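Local structure of ketol-acid reductoisomerase (NAD(+)) (uncultured archaeon GZfos26G2, 4XDY) at residues E88-I93 / K119-P124; H112-C117 / E194-E199; P152-V157 / E189-E194. The protein catalyses the magnesium-dependent methyl migration and NADH-driven reduction of (S)-2-acetolactate to (R)-2,3-dihydroxy-isovalerate, a step in branched-chain amino acid biosynthesis. All blocks are in the same frame, centred on the assembly; numbering follows the deposited sequence. Where two conformers were deposited one is given.

Contact 1. Residues E88-I93 / K119-P124. With NAI (1,4-dihydronicotinamide adenine dinucleotide), chain E.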
loop_
_atom_site.group_PDB
_atom_site.type_symbol
_atom_site.label_atom_id
_atom_site.label_comp_id
_atom_site.label_asym_id
_atom_site.label_seq_id
_atom_site.Cartn_x
_atom_site.Cartn_y
_atom_site.Cartn_z
ATOM N N GLU A 88 -12.528 -10.835 -21.280
ATOM C CA GLU A 88 -12.180 -11.709 -22.422
ATOM C C GLU A 88 -13.345 -12.579 -22.885
ATOM O O GLU A 88 -13.369 -12.941 -24.053
ATOM C CB GLU A 88 -10.923 -12.596 -22.066
ATOM C CG GLU A 88 -11.097 -13.584 -20.884
ATOM C CD GLU A 88 -10.924 -13.085 -19.485
ATOM O OE1 GLU A 88 -10.937 -11.851 -19.283
ATOM O OE2 GLU A 88 -10.825 -13.903 -18.539
ATOM N N VAL A 89 -14.327 -12.794 -22.008
ATOM C CA VAL A 89 -15.493 -13.611 -22.360
ATOM C C VAL A 89 -16.727 -12.772 -22.718
ATOM O O VAL A 89 -17.684 -13.299 -23.302
ATOM C CB VAL A 89 -15.906 -14.650 -21.320
ATOM C CG1 VAL A 89 -14.751 -15.676 -21.143
ATOM C CG2 VAL A 89 -16.317 -14.067 -20.007
ATOM N N GLN A 90 -16.671 -11.460 -22.447
ATOM C CA GLN A 90 -17.883 -10.642 -22.736
ATOM C C GLN A 90 -18.330 -10.721 -24.165
ATOM O O GLN A 90 -19.549 -10.783 -24.383
ATOM C CB GLN A 90 -17.662 -9.224 -22.334
ATOM C CG GLN A 90 -17.438 -9.010 -20.865
ATOM C CD GLN A 90 -17.253 -7.529 -20.511
ATOM O OE1 GLN A 90 -17.361 -6.647 -21.367
ATOM N NE2 GLN A 90 -16.857 -7.273 -19.235
ATOM N N PRO A 91 -17.447 -10.654 -25.173
ATOM C CA PRO A 91 -17.985 -10.569 -26.535
ATOM C C PRO A 91 -18.889 -11.767 -26.913
ATOM O O PRO A 91 -20.049 -11.544 -27.411
ATOM C CB PRO A 91 -16.745 -10.465 -27.420
ATOM C CG PRO A 91 -15.702 -9.845 -26.501
ATOM C CD PRO A 91 -15.981 -10.476 -25.185
ATOM N N ALA A 92 -18.452 -12.992 -26.603
ATOM C CA ALA A 92 -19.250 -14.181 -26.984
ATOM C C ALA A 92 -20.553 -14.247 -26.172
ATOM O O ALA A 92 -21.560 -14.581 -26.747
ATOM C CB ALA A 92 -18.466 -15.478 -26.798
ATOM N N ILE A 93 -20.510 -13.961 -24.852
ATOM C CA ILE A 93 -21.647 -14.033 -24.015
ATOM C C ILE A 93 -22.645 -12.914 -24.425
ATOM O O ILE A 93 -23.857 -13.127 -24.518
ATOM C CB ILE A 93 -21.256 -13.952 -22.532
ATOM C CG1 ILE A 93 -20.502 -15.248 -22.161
ATOM C CG2 ILE A 93 -22.498 -13.877 -21.709
ATOM C CD1 ILE A 93 -19.963 -15.251 -20.783
ATOM N N LYS A 119 -13.852 -2.093 -29.800
ATOM C CA LYS A 119 -14.818 -2.563 -30.795
ATOM C C LYS A 119 -15.005 -4.093 -30.802
ATOM O O LYS A 119 -15.346 -4.678 -31.834
ATOM C CB LYS A 119 -14.459 -2.050 -32.195
ATOM C CG LYS A 119 -14.517 -0.514 -32.210
ATOM C CD LYS A 119 -14.612 -0.016 -33.619
ATOM C CE LYS A 119 -13.459 0.886 -33.922
ATOM N NZ LYS A 119 -13.698 2.075 -33.077
ATOM N N ARG A 120 -14.836 -4.757 -29.660
ATOM C CA ARG A 120 -15.149 -6.109 -29.552
ATOM C C ARG A 120 -16.618 -6.365 -29.343
ATOM O O ARG A 120 -17.076 -7.469 -29.583
ATOM C CB ARG A 120 -14.355 -6.718 -28.405
ATOM C CG ARG A 120 -12.821 -6.551 -28.530
ATOM C CD ARG A 120 -12.220 -7.701 -29.196
ATOM N NE ARG A 120 -12.315 -8.927 -28.381
ATOM C CZ ARG A 120 -12.435 -10.134 -28.933
ATOM N NH1 ARG A 120 -12.449 -10.216 -30.247
ATOM N NH2 ARG A 120 -12.532 -11.244 -28.201
ATOM N N ILE A 121 -17.325 -5.371 -28.797
ATOM C CA ILE A 121 -18.795 -5.364 -28.696
ATOM C C ILE A 121 -19.295 -4.077 -29.373
ATOM O O ILE A 121 -18.814 -2.966 -29.055
ATOM C CB ILE A 121 -19.245 -5.377 -27.282
ATOM C CG1 ILE A 121 -19.032 -6.776 -26.657
ATOM C CG2 ILE A 121 -20.736 -4.995 -27.228
ATOM C CD1 ILE A 121 -19.174 -6.841 -25.176
ATOM N N VAL A 122 -20.218 -4.239 -30.330
ATOM C CA VAL A 122 -20.733 -3.098 -31.083
ATOM C C VAL A 122 -22.268 -3.115 -30.801
ATOM O O VAL A 122 -22.964 -3.905 -31.350
ATOM C CB VAL A 122 -20.398 -3.113 -32.598
ATOM C CG1 VAL A 122 -21.028 -1.900 -33.314
ATOM C CG2 VAL A 122 -18.893 -3.068 -32.861
ATOM N N PRO A 123 -22.744 -2.316 -29.835
ATOM C CA PRO A 123 -24.135 -2.380 -29.325
ATOM C C PRO A 123 -25.115 -1.877 -30.414
ATOM O O PRO A 123 -24.702 -1.292 -31.340
ATOM C CB PRO A 123 -24.122 -1.489 -28.085
ATOM C CG PRO A 123 -22.653 -1.322 -27.796
ATOM C CD PRO A 123 -21.993 -1.270 -29.171
ATOM N N PRO A 124 -26.352 -2.305 -30.358
ATOM C CA PRO A 124 -27.311 -1.625 -31.261
ATOM C C PRO A 124 -27.396 -0.100 -31.013
ATOM O O PRO A 124 -27.197 0.395 -29.860
ATOM C CB PRO A 124 -28.643 -2.343 -30.957
ATOM C CG PRO A 124 -28.507 -2.891 -29.612
ATOM C CD PRO A 124 -27.014 -3.095 -29.312
HETATM P PA NAI E . -14.616 -12.068 -12.640
HETATM O O1A NAI E . -13.351 -12.622 -13.312
HETATM O O2A NAI E . -14.694 -11.986 -11.178
HETATM O O5B NAI E . -15.842 -12.825 -13.364
HETATM C C5B NAI E . -17.202 -12.624 -12.886
HETATM C C4B NAI E . -17.941 -13.997 -12.911
HETATM O O4B NAI E . -18.054 -14.334 -14.289
HETATM C C3B NAI E . -17.245 -15.219 -12.257
HETATM O O3B NAI E . -17.409 -15.107 -10.842
HETATM C C2B NAI E . -17.945 -16.381 -12.930
HETATM O O2B NAI E . -19.111 -16.705 -12.169
HETATM C C1B NAI E . -18.328 -15.759 -14.296
HETATM N N9A NAI E . -17.559 -16.354 -15.376
HETATM C C8A NAI E . -16.172 -16.539 -15.327
HETATM N N7A NAI E . -15.773 -17.108 -16.457
HETATM C C5A NAI E . -16.886 -17.318 -17.207
HETATM C C6A NAI E . -17.155 -17.924 -18.498
HETATM N N6A NAI E . -16.176 -18.444 -19.251
HETATM N N1A NAI E . -18.422 -17.929 -18.992
HETATM C C2A NAI E . -19.443 -17.440 -18.259
HETATM N N3A NAI E . -19.306 -16.870 -17.075
HETATM C C4A NAI E . -18.052 -16.798 -16.494
HETATM O O3 NAI E . -14.839 -10.522 -13.287
HETATM P PN NAI E . -14.238 -9.150 -12.563
HETATM O O1N NAI E . -12.750 -9.300 -12.316
HETATM O O2N NAI E . -15.134 -8.867 -11.432
HETATM O O5D NAI E . -14.356 -8.225 -13.842
HETATM C C5D NAI E . -15.678 -7.712 -14.221
HETATM C C4D NAI E . -15.551 -6.385 -15.053
HETATM O O4D NAI E . -15.125 -5.420 -14.070
HETATM C C3D NAI E . -14.475 -6.366 -16.121
HETATM O O3D NAI E . -14.888 -5.541 -17.217
HETATM C C2D NAI E . -13.227 -5.745 -15.450
HETATM O O2D NAI E . -12.263 -5.153 -16.317
HETATM C C1D NAI E . -13.899 -4.739 -14.539
HETATM N N1N NAI E . -13.192 -4.276 -13.340
HETATM C C2N NAI E . -12.760 -5.197 -12.452
HETATM C C3N NAI E . -12.128 -4.825 -11.318
HETATM C C7N NAI E . -11.780 -5.821 -10.352
HETATM O O7N NAI E . -11.616 -7.064 -10.554
HETATM N N7N NAI E . -11.869 -5.393 -9.118
HETATM C C4N NAI E . -11.942 -3.410 -11.070
HETATM C C5N NAI E . -12.618 -2.495 -11.937
HETATM C C6N NAI E . -13.196 -2.974 -13.070
HETATM O O HOH W 1 -11.553 -11.647 -25.566
#
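Pro-91, in the first turn of helix 90-98, packs against the backbone and side chains of Arg-120 and Ile-121. This is the close-fitting part of the contact. Pro-91 CB lies 3.7 Å from Arg-120 O, and on the buried side CG1 of Ile-121 comes to 3.9 Å from Pro-91 CA. Ile-121 CG1 stands anti to the carbonyl carbon (chi1 -74°), which carries CD1 onward to Gln-90, 4.0 Å from Gln-90 CB. Proline suits a first helical turn, where its missing N-H costs no helical bond, and the branched isoleucine lays its CG1 arm along the proline and the start of the helix.

The other side is looser and partly exposed. Arg-120, bent at chi2 and chi3, brings its guanidinium obliquely past the proline ring, with NH2 3.9 Å from Pro-91 CG. No direct hydrogen bond joins the two segments; instead one water accepts from Arg-120 NH2 at 2.8 Å and donates to Glu-88 O at 2.7 Å.

The extended side chain of Gln-90 reaches the cofactor: NE2 makes a weak bond to O3D of the NADH at 3.3 Å, while Asn-115 and Leu-85 O secure the amide. Ile-93 CD1 approaches the adenine atom C2A of NADH at 3.4 Å. The arrangement belongs to the NADH-binding site of a Rossmann domain, where a loop and the helix it leads into border the dinucleotide.

Contact 2. Residues H112-C117 / E194-E199. With MG (magnesium ion), chain C; MG (magnesium ion), chain D; HIO (N-hydroxy-N-isopropyloxamic acid), chain H; NAI (1,4-dihydronicotinamide adenine dinucleotide), chain E.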
loop_
_atom_site.group_PDB
_atom_site.type_symbol
_atom_site.label_atom_id
_atom_site.label_comp_id
_atom_site.label_asym_id
_atom_site.label_seq_id
_atom_site.Cartn_x
_atom_site.Cartn_y
_atom_site.Cartn_z
ATOM N N HIS A 112 -15.486 -1.307 -17.257
ATOM C CA HIS A 112 -14.203 -1.064 -17.906
ATOM C C HIS A 112 -14.562 -0.876 -19.364
ATOM O O HIS A 112 -15.381 -1.682 -19.911
ATOM C CB HIS A 112 -13.318 -2.303 -17.749
ATOM C CG HIS A 112 -11.951 -2.178 -18.342
ATOM N ND1 HIS A 112 -11.202 -0.989 -18.396
ATOM C CD2 HIS A 112 -11.177 -3.139 -18.919
ATOM C CE1 HIS A 112 -10.003 -1.273 -18.913
ATOM N NE2 HIS A 112 -9.972 -2.570 -19.227
ATOM N N GLY A 113 -13.899 0.094 -19.992
ATOM C CA GLY A 113 -14.169 0.425 -21.410
ATOM C C GLY A 113 -13.655 -0.478 -22.521
ATOM O O GLY A 113 -13.975 -0.230 -23.709
ATOM N N PHE A 114 -12.851 -1.510 -22.121
ATOM C CA PHE A 114 -12.040 -2.320 -23.072
ATOM C C PHE A 114 -12.895 -2.746 -24.283
ATOM O O PHE A 114 -12.560 -2.438 -25.441
ATOM C CB PHE A 114 -11.440 -3.534 -22.345
ATOM C CG PHE A 114 -10.500 -4.355 -23.146
ATOM C CD1 PHE A 114 -10.954 -5.350 -24.028
ATOM C CD2 PHE A 114 -9.120 -4.190 -23.023
ATOM C CE1 PHE A 114 -10.070 -6.121 -24.766
ATOM C CE2 PHE A 114 -8.237 -4.973 -23.773
ATOM C CZ PHE A 114 -8.720 -5.930 -24.631
ATOM N N ASN A 115 -13.993 -3.459 -24.011
ATOM C CA ASN A 115 -14.712 -4.107 -25.123
ATOM C C ASN A 115 -15.400 -3.150 -26.049
ATOM O O ASN A 115 -15.478 -3.400 -27.283
ATOM C CB ASN A 115 -15.621 -5.187 -24.610
ATOM C CG ASN A 115 -14.840 -6.471 -24.242
ATOM O OD1 ASN A 115 -13.967 -6.898 -25.012
ATOM N ND2 ASN A 115 -15.082 -7.021 -23.106
ATOM N N ILE A 116 -15.902 -2.070 -25.481
ATOM C CA ILE A 116 -16.498 -0.997 -26.319
ATOM C C ILE A 116 -15.419 -0.196 -27.048
ATOM O O ILE A 116 -15.468 0.001 -28.266
ATOM C CB ILE A 116 -17.430 -0.071 -25.489
ATOM C CG1 ILE A 116 -18.700 -0.801 -25.048
ATOM C CG2 ILE A 116 -17.659 1.238 -26.219
ATOM C CD1 ILE A 116 -19.594 -1.175 -26.228
ATOM N N CYS A 117 -14.380 0.194 -26.305
ATOM C CA CYS A 117 -13.268 0.952 -26.876
ATOM C C CYS A 117 -12.608 0.252 -28.070
ATOM O O CYS A 117 -12.343 0.892 -29.103
ATOM C CB CYS A 117 -12.190 1.147 -25.781
ATOM S SG CYS A 117 -10.702 2.004 -26.340
ATOM N N GLU A 194 -6.188 4.638 -19.454
ATOM C CA GLU A 194 -5.581 4.991 -18.147
ATOM C C GLU A 194 -5.599 3.758 -17.244
ATOM O O GLU A 194 -4.673 3.521 -16.488
ATOM C CB GLU A 194 -6.253 6.184 -17.498
ATOM C CG GLU A 194 -7.682 6.003 -17.045
ATOM C CD GLU A 194 -7.826 5.279 -15.739
ATOM O OE1 GLU A 194 -8.951 4.769 -15.480
ATOM O OE2 GLU A 194 -6.854 5.309 -14.888
ATOM N N ASP A 195 -6.690 3.008 -17.346
ATOM C CA ASP A 195 -6.911 1.819 -16.477
ATOM C C ASP A 195 -5.875 0.733 -16.788
ATOM O O ASP A 195 -5.246 0.203 -15.896
ATOM C CB ASP A 195 -8.310 1.281 -16.669
ATOM C CG ASP A 195 -8.628 0.175 -15.668
ATOM O OD1 ASP A 195 -8.877 0.520 -14.495
ATOM O OD2 ASP A 195 -8.504 -1.001 -16.088
ATOM N N LEU A 196 -5.759 0.424 -18.049
ATOM C CA LEU A 196 -4.783 -0.548 -18.528
ATOM C C LEU A 196 -3.376 -0.118 -18.152
ATOM O O LEU A 196 -2.622 -0.890 -17.566
ATOM C CB LEU A 196 -4.923 -0.746 -19.992
ATOM C CG LEU A 196 -6.155 -1.499 -20.512
ATOM C CD1 LEU A 196 -6.122 -1.541 -22.015
ATOM C CD2 LEU A 196 -6.255 -2.943 -20.023
ATOM N N PHE A 197 -3.072 1.168 -18.390
ATOM C CA PHE A 197 -1.758 1.677 -18.002
ATOM C C PHE A 197 -1.479 1.527 -16.526
ATOM O O PHE A 197 -0.402 1.046 -16.124
ATOM C CB PHE A 197 -1.636 3.178 -18.372
ATOM C CG PHE A 197 -0.382 3.782 -17.882
ATOM C CD1 PHE A 197 0.791 3.569 -18.568
ATOM C CD2 PHE A 197 -0.347 4.493 -16.721
ATOM C CE1 PHE A 197 1.985 4.155 -18.107
ATOM C CE2 PHE A 197 0.860 5.022 -16.203
ATOM C CZ PHE A 197 2.034 4.852 -16.920
ATOM N N GLY A 198 -2.426 1.949 -15.711
ATOM C CA GLY A 198 -2.257 1.972 -14.253
ATOM C C GLY A 198 -2.020 0.563 -13.710
ATOM O O GLY A 198 -1.138 0.342 -12.917
ATOM N N GLU A 199 -2.829 -0.406 -14.133
ATOM C CA GLU A 199 -2.695 -1.730 -13.574
ATOM C C GLU A 199 -1.341 -2.340 -14.051
ATOM O O GLU A 199 -0.702 -3.059 -13.263
ATOM C CB GLU A 199 -3.910 -2.618 -13.900
ATOM C CG GLU A 199 -4.122 -2.924 -15.335
ATOM C CD GLU A 199 -5.574 -3.230 -15.734
ATOM O OE1 GLU A 199 -6.541 -2.853 -14.994
ATOM O OE2 GLU A 199 -5.748 -3.919 -16.778
HETATM MG MG MG C . -8.571 -2.870 -15.213
HETATM MG MG MG D . -8.490 -0.261 -12.686
HETATM C C1 HIO H . -8.679 -4.468 -12.870
HETATM O O11 HIO H . -8.732 -4.598 -14.122
HETATM O O12 HIO H . -8.829 -5.359 -11.972
HETATM C C2 HIO H . -8.512 -2.995 -12.495
HETATM O O2 HIO H . -8.762 -2.139 -13.383
HETATM N N3 HIO H . -8.008 -2.591 -11.344
HETATM O O3 HIO H . -8.210 -1.203 -10.929
HETATM C C4 HIO H . -7.325 -3.452 -10.428
HETATM C C41 HIO H . -5.998 -2.791 -10.032
HETATM C C42 HIO H . -8.281 -3.672 -9.262
HETATM P PA NAI E . -14.616 -12.068 -12.640
HETATM O O1A NAI E . -13.351 -12.622 -13.312
HETATM O O2A NAI E . -14.694 -11.986 -11.178
HETATM O O5B NAI E . -15.842 -12.825 -13.364
HETATM C C5B NAI E . -17.202 -12.624 -12.886
HETATM C C4B NAI E . -17.941 -13.997 -12.911
HETATM O O4B NAI E . -18.054 -14.334 -14.289
HETATM C C3B NAI E . -17.245 -15.219 -12.257
HETATM O O3B NAI E . -17.409 -15.107 -10.842
HETATM C C2B NAI E . -17.945 -16.381 -12.930
HETATM O O2B NAI E . -19.111 -16.705 -12.169
HETATM C C1B NAI E . -18.328 -15.759 -14.296
HETATM N N9A NAI E . -17.559 -16.354 -15.376
HETATM C C8A NAI E . -16.172 -16.539 -15.327
HETATM N N7A NAI E . -15.773 -17.108 -16.457
HETATM C C5A NAI E . -16.886 -17.318 -17.207
HETATM C C6A NAI E . -17.155 -17.924 -18.498
HETATM N N6A NAI E . -16.176 -18.444 -19.251
HETATM N N1A NAI E . -18.422 -17.929 -18.992
HETATM C C2A NAI E . -19.443 -17.440 -18.259
HETATM N N3A NAI E . -19.306 -16.870 -17.075
HETATM C C4A NAI E . -18.052 -16.798 -16.494
HETATM O O3 NAI E . -14.839 -10.522 -13.287
HETATM P PN NAI E . -14.238 -9.150 -12.563
HETATM O O1N NAI E . -12.750 -9.300 -12.316
HETATM O O2N NAI E . -15.134 -8.867 -11.432
HETATM O O5D NAI E . -14.356 -8.225 -13.842
HETATM C C5D NAI E . -15.678 -7.712 -14.221
HETATM C C4D NAI E . -15.551 -6.385 -15.053
HETATM O O4D NAI E . -15.125 -5.420 -14.070
HETATM C C3D NAI E . -14.475 -6.366 -16.121
HETATM O O3D NAI E . -14.888 -5.541 -17.217
HETATM C C2D NAI E . -13.227 -5.745 -15.450
HETATM O O2D NAI E . -12.263 -5.153 -16.317
HETATM C C1D NAI E . -13.899 -4.739 -14.539
HETATM N N1N NAI E . -13.192 -4.276 -13.340
HETATM C C2N NAI E . -12.760 -5.197 -12.452
HETATM C C3N NAI E . -12.128 -4.825 -11.318
HETATM C C7N NAI E . -11.780 -5.821 -10.352
HETATM O O7N NAI E . -11.616 -7.064 -10.554
HETATM N N7N NAI E . -11.869 -5.393 -9.118
HETATM C C4N NAI E . -11.942 -3.410 -11.070
HETATM C C5N NAI E . -12.618 -2.495 -11.937
HETATM C C6N NAI E . -13.196 -2.974 -13.070
HETATM O O HOH W 2 -6.448 -0.240 -13.220
HETATM O O HOH W 3 -8.291 -3.853 -17.020
HETATM O O HOH W 4 -10.713 -2.854 -15.511
HETATM O O HOH W 5 -10.662 0.010 -12.529
HETATM O O HOH W 6 -8.253 1.743 -11.858
#
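His-112 and Asp-195 meet beside a pair of magnesium ions, the ring and carboxylate planes 55° apart. The closest approach is from His-112 CE1 to Asp-195 OD2, at 3.2 Å, with no hydrogen bond across the segments. Asp-195 bridges the metals: OD2 holds the first magnesium at 2.1 Å, and OD1 the second at 2.0 Å. A short, two-oxygen side chain suits this task. Glu-199, one helical turn on, adds OE1 to the first magnesium at 2.0 Å. In the inhibitor N-hydroxy-N-isopropyloxamic acid, O2 bridges both ions, O11 adds to the first and O3 to the second; two waters complete the first shell and three the second.

The first magnesium lies over the centre of the His-112 ring, 4.2 Å above its plane, too far for a bond; the backbone N of Phe-114 lies over the opposite face. At the ring edge, Leu-196 CD2 is 3.8 Å from His-112 NE2, while Leu-196 CD1 meets the edge of Phe-114, 4.1 Å from Phe-114 CD2, a nonpolar filling between two rings.

In the second shell, Glu-191 OE1 hydrogen-bonds His-112 ND1, fixing the ring's rotation, and Lys-135 NZ hydrogen-bonds Asp-195 OD1. His-112 CG, anti to the backbone N (chi1 -179°), turns one ring face toward the first magnesium, with NADH O2D near CB and CD2; it is the predicted active-site residue. With alanine in place of this histidine, Glu-191 would probably lose its imidazole mate, and a gap is likely to open between Leu-196 and the NADH ribose.

Helix 188-203 thus carries the metal ligands of the C-terminal knotted domain up to the Rossmann-domain loop bearing His-112 and to helix 114-117, with helices 273-287 and 290-300 packed against Leu-196.

Contact 3. Residues P152-V157 / E189-E194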
loop_
_atom_site.group_PDB
_atom_site.type_symbol
_atom_site.label_atom_id
_atom_site.label_comp_id
_atom_site.label_asym_id
_atom_site.label_seq_id
_atom_site.Cartn_x
_atom_site.Cartn_y
_atom_site.Cartn_z
ATOM N N PRO A 152 -13.179 5.938 -5.583
ATOM C CA PRO A 152 -13.314 6.839 -6.738
ATOM C C PRO A 152 -13.830 6.112 -7.987
ATOM O O PRO A 152 -13.666 4.910 -8.140
ATOM C CB PRO A 152 -11.885 7.373 -6.986
ATOM C CG PRO A 152 -11.155 7.155 -5.704
ATOM C CD PRO A 152 -11.764 5.869 -5.140
ATOM N N GLY A 153 -14.517 6.850 -8.843
ATOM C CA GLY A 153 -15.024 6.314 -10.110
ATOM C C GLY A 153 -14.970 7.196 -11.329
ATOM O O GLY A 153 -14.867 8.431 -11.222
ATOM N N LEU A 154 -15.042 6.570 -12.480
ATOM C CA LEU A 154 -15.037 7.225 -13.777
ATOM C C LEU A 154 -16.350 6.864 -14.451
ATOM O O LEU A 154 -16.783 5.661 -14.461
ATOM C CB LEU A 154 -13.858 6.740 -14.648
ATOM C CG LEU A 154 -12.570 7.552 -14.488
ATOM C CD1 LEU A 154 -12.084 7.804 -13.118
ATOM C CD2 LEU A 154 -11.440 6.902 -15.320
ATOM N N VAL A 155 -17.023 7.884 -15.015
ATOM C CA VAL A 155 -18.299 7.672 -15.654
ATOM C C VAL A 155 -18.257 8.165 -17.087
ATOM O O VAL A 155 -17.872 9.298 -17.350
ATOM C CB VAL A 155 -19.434 8.347 -14.861
ATOM C CG1 VAL A 155 -20.751 8.304 -15.632
ATOM C CG2 VAL A 155 -19.588 7.725 -13.518
ATOM N N ALA A 156 -18.598 7.297 -18.027
ATOM C CA ALA A 156 -18.610 7.600 -19.420
ATOM C C ALA A 156 -19.958 7.224 -20.082
ATOM O O ALA A 156 -20.638 6.317 -19.632
ATOM C CB ALA A 156 -17.517 6.920 -20.164
ATOM N N VAL A 157 -20.262 7.922 -21.172
ATOM C CA VAL A 157 -21.443 7.659 -21.991
ATOM C C VAL A 157 -21.057 7.588 -23.424
ATOM O O VAL A 157 -20.516 8.536 -24.001
ATOM C CB VAL A 157 -22.547 8.755 -21.783
ATOM C CG1 VAL A 157 -23.738 8.398 -22.666
ATOM C CG2 VAL A 157 -22.938 8.854 -20.351
ATOM N N GLU A 189 -12.842 5.582 -24.021
ATOM C CA GLU A 189 -11.482 5.364 -24.501
ATOM C C GLU A 189 -10.522 5.857 -23.409
ATOM O O GLU A 189 -9.491 5.248 -23.144
ATOM C CB GLU A 189 -11.298 6.030 -25.874
ATOM C CG GLU A 189 -12.163 5.393 -27.005
ATOM C CD GLU A 189 -13.716 5.666 -26.976
ATOM O OE1 GLU A 189 -14.109 6.756 -26.376
ATOM O OE2 GLU A 189 -14.534 4.714 -27.470
ATOM N N GLN A 190 -10.811 6.981 -22.799
ATOM C CA GLN A 190 -9.957 7.458 -21.737
ATOM C C GLN A 190 -9.825 6.528 -20.565
ATOM O O GLN A 190 -8.732 6.325 -20.075
ATOM C CB GLN A 190 -10.349 8.821 -21.187
ATOM C CG GLN A 190 -10.165 10.015 -22.099
ATOM C CD GLN A 190 -10.696 11.212 -21.331
ATOM O OE1 GLN A 190 -11.901 11.422 -21.293
ATOM N NE2 GLN A 190 -9.817 11.884 -20.591
ATOM N N GLU A 191 -10.947 6.052 -20.064
ATOM C CA GLU A 191 -10.940 5.050 -19.004
ATOM C C GLU A 191 -10.140 3.840 -19.382
ATOM O O GLU A 191 -9.297 3.403 -18.599
ATOM C CB GLU A 191 -12.325 4.594 -18.603
ATOM C CG GLU A 191 -12.304 3.810 -17.284
ATOM C CD GLU A 191 -12.007 2.292 -17.393
ATOM O OE1 GLU A 191 -12.134 1.724 -18.486
ATOM O OE2 GLU A 191 -11.653 1.784 -16.324
ATOM N N THR A 192 -10.312 3.356 -20.614
ATOM C CA THR A 192 -9.727 2.121 -20.999
ATOM C C THR A 192 -8.215 2.261 -20.926
ATOM O O THR A 192 -7.492 1.420 -20.382
ATOM C CB THR A 192 -10.126 1.743 -22.423
ATOM O OG1 THR A 192 -11.573 1.570 -22.488
ATOM C CG2 THR A 192 -9.437 0.461 -22.806
ATOM N N TYR A 193 -7.714 3.364 -21.482
ATOM C CA TYR A 193 -6.272 3.510 -21.569
ATOM C C TYR A 193 -5.609 3.783 -20.260
ATOM O O TYR A 193 -4.560 3.162 -19.948
ATOM C CB TYR A 193 -5.911 4.630 -22.569
ATOM C CG TYR A 193 -6.513 4.515 -23.946
ATOM C CD1 TYR A 193 -6.732 3.294 -24.559
ATOM C CD2 TYR A 193 -6.808 5.674 -24.668
ATOM C CE1 TYR A 193 -7.293 3.194 -25.835
ATOM C CE2 TYR A 193 -7.359 5.593 -25.953
ATOM C CZ TYR A 193 -7.573 4.373 -26.558
ATOM O OH TYR A 193 -8.107 4.274 -27.810
ATOM N N GLU A 194 -6.188 4.638 -19.454
ATOM C CA GLU A 194 -5.581 4.991 -18.147
ATOM C C GLU A 194 -5.599 3.758 -17.244
ATOM O O GLU A 194 -4.673 3.521 -16.488
ATOM C CB GLU A 194 -6.253 6.184 -17.498
ATOM C CG GLU A 194 -7.682 6.003 -17.045
ATOM C CD GLU A 194 -7.826 5.279 -15.739
ATOM O OE1 GLU A 194 -8.951 4.769 -15.480
ATOM O OE2 GLU A 194 -6.854 5.309 -14.888
#
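Leu-154, on strand 153-157, presses one methyl, CD2, against two glutamates of helix 188-203. Along the helix, Gln-190 O accepts a helical hydrogen bond from Glu-194 N, 3.1 Å long, which ties the start of this segment to its last residue.

Glu-191 is the first to touch Leu-154. Its CG, anti to the backbone N (chi1 -166°), lies 3.8 Å from Leu-154 CD2, the two side chains crossing at a slant. A bend at chi2 then carries the carboxylate away to other partners: OE1 takes bonds from Gly-113 N and His-112 ND1, and OE2 forms a salt bridge with Lys-135. A glutamate suits this place because its methylenes can pack against leucine while its charged end is satisfied elsewhere.

Glu-194, a turn later, faces Leu-154 from the opposite direction, its OE1 3.3 Å from Leu-154 CD2. That oxygen is also paired with Lys-135, so Lys-135 bridges both carboxylates and probably offsets their mutual repulsion. The other oxygen, OE2, lies near Glu-231 of the second subunit, whose Met-227 packs on both Glu-194 and Leu-154.

Strand 153-157 runs between strands 128-134 and 183-185 in the Rossmann-domain sheet. Val-155 points away from the contact to helix 165-175, whereas Leu-154 projects from the other side of the strand to helix 188-203 of the C-terminal domain.

From the N terminus, the chain enters contact 1 at 88-93, passes through strand 107-110 to 112-117, and closes contact 1 at 119-124, a short loop within the Rossmann domain. Contact 2 has opened by then, so contacts 1 and 2 cross; Asn-115 joins them through Gln-90 and Ile-121, and both reach NADH. The chain next adds strands 128-134 and 153-157, where contact 3 begins. Helix 188-203 closes contact 3 at 189-194 and then contact 2 at 194-199, so contact 3 falls within the span of contact 2. Sharing Glu-194, these two tie the Rossmann sheet and helix 114-117 to the C-terminal domain, whereas contact 1 precedes contact 3 in series.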